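Local coordinates for thioredoxin (Thermosipho africanus, PDB 6MOS), which probably reduces disulfide bonds in other proteins through a redox-active cysteine pair, as thioredoxins do, at residues K29-K34 with D58-D63. Numbering follows the deposited sequence.
Sequences KIEYFK and DIEVID. With TAM (tris(hydroxyethyl)aminomethane), chain B.
Ile30, Tyr32 and Lys34 pair in parallel with the edge strand 58-63, the short axes 4.7 Å apart and 16° askew, through five backbone hydrogen bonds: Ile30 N to Asp58 O, Glu60 N to Ile30 O, Tyr32 N to Glu60 O, Ile62 N to Tyr32 O and Lys34 N to Ile62 O. Lys29, Glu31, Phe33, Glu60 and Ile62 share one face. There the extended chain of Lys29 crosses to Glu60, NZ reaching OE1 in a salt bridge whose modelled length is doubtfully short. The same NZ meets Glu31 OE2 on its anti lone pair at 2.8 Å, and so sits between two carboxylates turned 87° apart; Glu31 OE1 is hydrogen-bonded to Tyr70 OH. Farther along, Ile62 lies beside Phe33, its CD1 coming obliquely to ring atom CE2 at 3.6 Å, and both side chains pack against Tyr70 and Pro71 of helix 69-73. On the opposite face, Ile59 CD1 meets Ile30 CG2 at 4.0 Å, while Val61 CG1 touches the edge of the Tyr32 ring at CD2. The Tyr32 side chain reaches helix 39-55, where its OH is hydrogen-bonded to Cys41 O in the disulfide-forming CxxC. In Lys34, chi1 (57°) sets CG between the backbone N and the carbonyl carbon, against Val61 CG1 at 3.8 Å, and a bend at chi2 brings NZ within 2.8 Å of Asp63 OD2, on the anti lone pair; Asp36 also pairs with this amine. An alanine here would probably leave Asp63 OD2 without its cationic mate and uncover Val61 CG1. Along the outer edge, tris(hydroxyethyl)aminomethane O4 accepts from Val61 N at 2.8 Å, and O5 donates to Ile59 O. The pairing closes the beta-alpha-beta unit of the thioredoxin fold: apolar side chains meet the helices on both faces, and Lys29 probably offsets the repulsion between Glu31 and Glu60.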
loop_
_atom_site.group_PDB
_atom_site.type_symbol
_atom_site.label_atom_id
_atom_site.label_comp_id
_atom_site.label_asym_id
_atom_site.label_seq_id
_atom_site.Cartn_x
_atom_site.Cartn_y
_atom_site.Cartn_z
ATOM N N LYS A 29 8.275 3.569 1.052
ATOM C CA LYS A 29 7.343 3.789 -0.038
ATOM C C LYS A 29 6.127 2.923 0.212
ATOM O O LYS A 29 6.259 1.778 0.658
ATOM C CB LYS A 29 7.952 3.431 -1.395
ATOM C CG LYS A 29 7.119 3.915 -2.558
ATOM C CD LYS A 29 7.389 3.113 -3.813
ATOM C CE LYS A 29 6.575 3.658 -4.966
ATOM N NZ LYS A 29 6.877 2.971 -6.255
ATOM N N ILE A 30 4.950 3.482 -0.055
ATOM C CA ILE A 30 3.703 2.730 -0.087
ATOM C C ILE A 30 3.277 2.570 -1.536
ATOM O O ILE A 30 3.236 3.549 -2.287
ATOM C CB ILE A 30 2.599 3.428 0.720
ATOM C CG1 ILE A 30 3.030 3.561 2.188
ATOM C CG2 ILE A 30 1.259 2.686 0.540
ATOM C CD1 ILE A 30 2.098 4.416 3.025
ATOM N N GLU A 31 2.954 1.340 -1.927
ATOM C CA GLU A 31 2.370 1.057 -3.231
ATOM C C GLU A 31 0.944 0.579 -3.003
ATOM O O GLU A 31 0.727 -0.378 -2.257
ATOM C CB GLU A 31 3.195 0.020 -3.991
ATOM C CG GLU A 31 4.507 0.669 -4.526
ATOM C CD GLU A 31 5.387 -0.260 -5.348
ATOM O OE1 GLU A 31 5.132 -1.465 -5.363
ATOM O OE2 GLU A 31 6.377 0.223 -5.975
ATOM N N TYR A 32 -0.017 1.265 -3.621
ATOM C CA TYR A 32 -1.442 1.003 -3.425
ATOM C C TYR A 32 -2.006 0.534 -4.757
ATOM O O TYR A 32 -2.050 1.312 -5.711
ATOM C CB TYR A 32 -2.151 2.265 -2.949
ATOM C CG TYR A 32 -3.615 2.072 -2.649
ATOM C CD1 TYR A 32 -4.011 1.425 -1.499
ATOM C CD2 TYR A 32 -4.591 2.556 -3.509
ATOM C CE1 TYR A 32 -5.350 1.235 -1.221
ATOM C CE2 TYR A 32 -5.946 2.372 -3.240
ATOM C CZ TYR A 32 -6.312 1.710 -2.092
ATOM O OH TYR A 32 -7.652 1.522 -1.795
ATOM N N PHE A 33 -2.437 -0.723 -4.826
ATOM C CA PHE A 33 -2.946 -1.312 -6.063
ATOM C C PHE A 33 -4.465 -1.286 -6.046
ATOM O O PHE A 33 -5.087 -1.741 -5.081
ATOM C CB PHE A 33 -2.443 -2.743 -6.249
ATOM C CG PHE A 33 -0.939 -2.853 -6.331
ATOM C CD1 PHE A 33 -0.173 -2.950 -5.176
ATOM C CD2 PHE A 33 -0.299 -2.861 -7.562
ATOM C CE1 PHE A 33 1.217 -3.053 -5.244
ATOM C CE2 PHE A 33 1.092 -2.961 -7.644
ATOM C CZ PHE A 33 1.848 -3.055 -6.488
ATOM N N LYS A 34 -5.061 -0.753 -7.112
ATOM C CA LYS A 34 -6.501 -0.540 -7.128
ATOM C C LYS A 34 -7.024 -0.737 -8.544
ATOM O O LYS A 34 -6.265 -0.908 -9.498
ATOM C CB LYS A 34 -6.857 0.861 -6.593
ATOM C CG LYS A 34 -6.189 2.049 -7.336
ATOM C CD LYS A 34 -7.009 2.481 -8.570
ATOM C CE LYS A 34 -6.427 3.713 -9.249
ATOM N NZ LYS A 34 -7.394 4.227 -10.270
ATOM N N ASP A 58 6.486 8.456 0.463
ATOM C CA ASP A 58 5.998 8.460 -0.912
ATOM C C ASP A 58 4.936 7.388 -1.080
ATOM O O ASP A 58 5.015 6.322 -0.468
ATOM C CB ASP A 58 7.132 8.188 -1.901
ATOM C CG ASP A 58 8.071 9.356 -2.061
ATOM O OD1 ASP A 58 7.715 10.482 -1.646
ATOM O OD2 ASP A 58 9.161 9.137 -2.618
ATOM N N ILE A 59 3.934 7.665 -1.912
ATOM C CA ILE A 59 2.898 6.683 -2.201
ATOM C C ILE A 59 2.649 6.669 -3.697
ATOM O O ILE A 59 2.476 7.724 -4.317
ATOM C CB ILE A 59 1.586 6.954 -1.438
ATOM C CG1 ILE A 59 0.554 5.888 -1.804
ATOM C CG2 ILE A 59 1.043 8.349 -1.739
ATOM C CD1 ILE A 59 -0.656 5.881 -0.896
ATOM N N GLU A 60 2.645 5.483 -4.281
ATOM C CA GLU A 60 2.338 5.330 -5.692
ATOM C C GLU A 60 1.009 4.598 -5.805
ATOM O O GLU A 60 0.850 3.518 -5.230
ATOM C CB GLU A 60 3.442 4.567 -6.408
ATOM C CG GLU A 60 3.158 4.428 -7.887
ATOM C CD GLU A 60 4.275 3.741 -8.649
ATOM O OE1 GLU A 60 5.263 3.301 -8.015
ATOM O OE2 GLU A 60 4.144 3.635 -9.893
ATOM N N VAL A 61 0.053 5.197 -6.505
ATOM C CA VAL A 61 -1.256 4.580 -6.707
ATOM C C VAL A 61 -1.234 3.929 -8.082
ATOM O O VAL A 61 -0.938 4.588 -9.087
ATOM C CB VAL A 61 -2.395 5.604 -6.576
ATOM C CG1 VAL A 61 -3.747 4.910 -6.732
ATOM C CG2 VAL A 61 -2.323 6.291 -5.224
ATOM N N ILE A 62 -1.488 2.625 -8.126
ATOM C CA ILE A 62 -1.265 1.818 -9.317
ATOM C C ILE A 62 -2.599 1.206 -9.709
ATOM O O ILE A 62 -3.226 0.512 -8.899
ATOM C CB ILE A 62 -0.211 0.729 -9.071
ATOM C CG1 ILE A 62 1.113 1.380 -8.672
ATOM C CG2 ILE A 62 -0.052 -0.171 -10.305
ATOM C CD1 ILE A 62 2.114 0.429 -8.080
ATOM N N ASP A 63 -3.039 1.476 -10.938
ATOM C CA ASP A 63 -4.291 0.927 -11.441
ATOM C C ASP A 63 -3.979 -0.369 -12.180
ATOM O O ASP A 63 -3.344 -0.351 -13.241
ATOM C CB ASP A 63 -5.012 1.921 -12.345
ATOM C CG ASP A 63 -6.446 1.496 -12.613
ATOM O OD1 ASP A 63 -6.622 0.505 -13.347
ATOM O OD2 ASP A 63 -7.374 2.136 -12.074
HETATM C C TAM B . 3.470 9.388 -8.125
HETATM C C1 TAM B . 2.456 8.671 -9.033
HETATM C C2 TAM B . 3.077 9.330 -6.659
HETATM C C3 TAM B . 4.848 8.746 -8.387
HETATM C C4 TAM B . 1.022 8.664 -8.518
HETATM C C5 TAM B . 2.719 10.711 -6.105
HETATM C C6 TAM B . 5.674 8.356 -7.162
HETATM N N TAM B . 3.524 10.793 -8.514
HETATM O O4 TAM B . 0.728 7.354 -8.131
HETATM O O5 TAM B . 2.179 10.599 -4.812
HETATM O O6 TAM B . 6.440 9.436 -6.656
#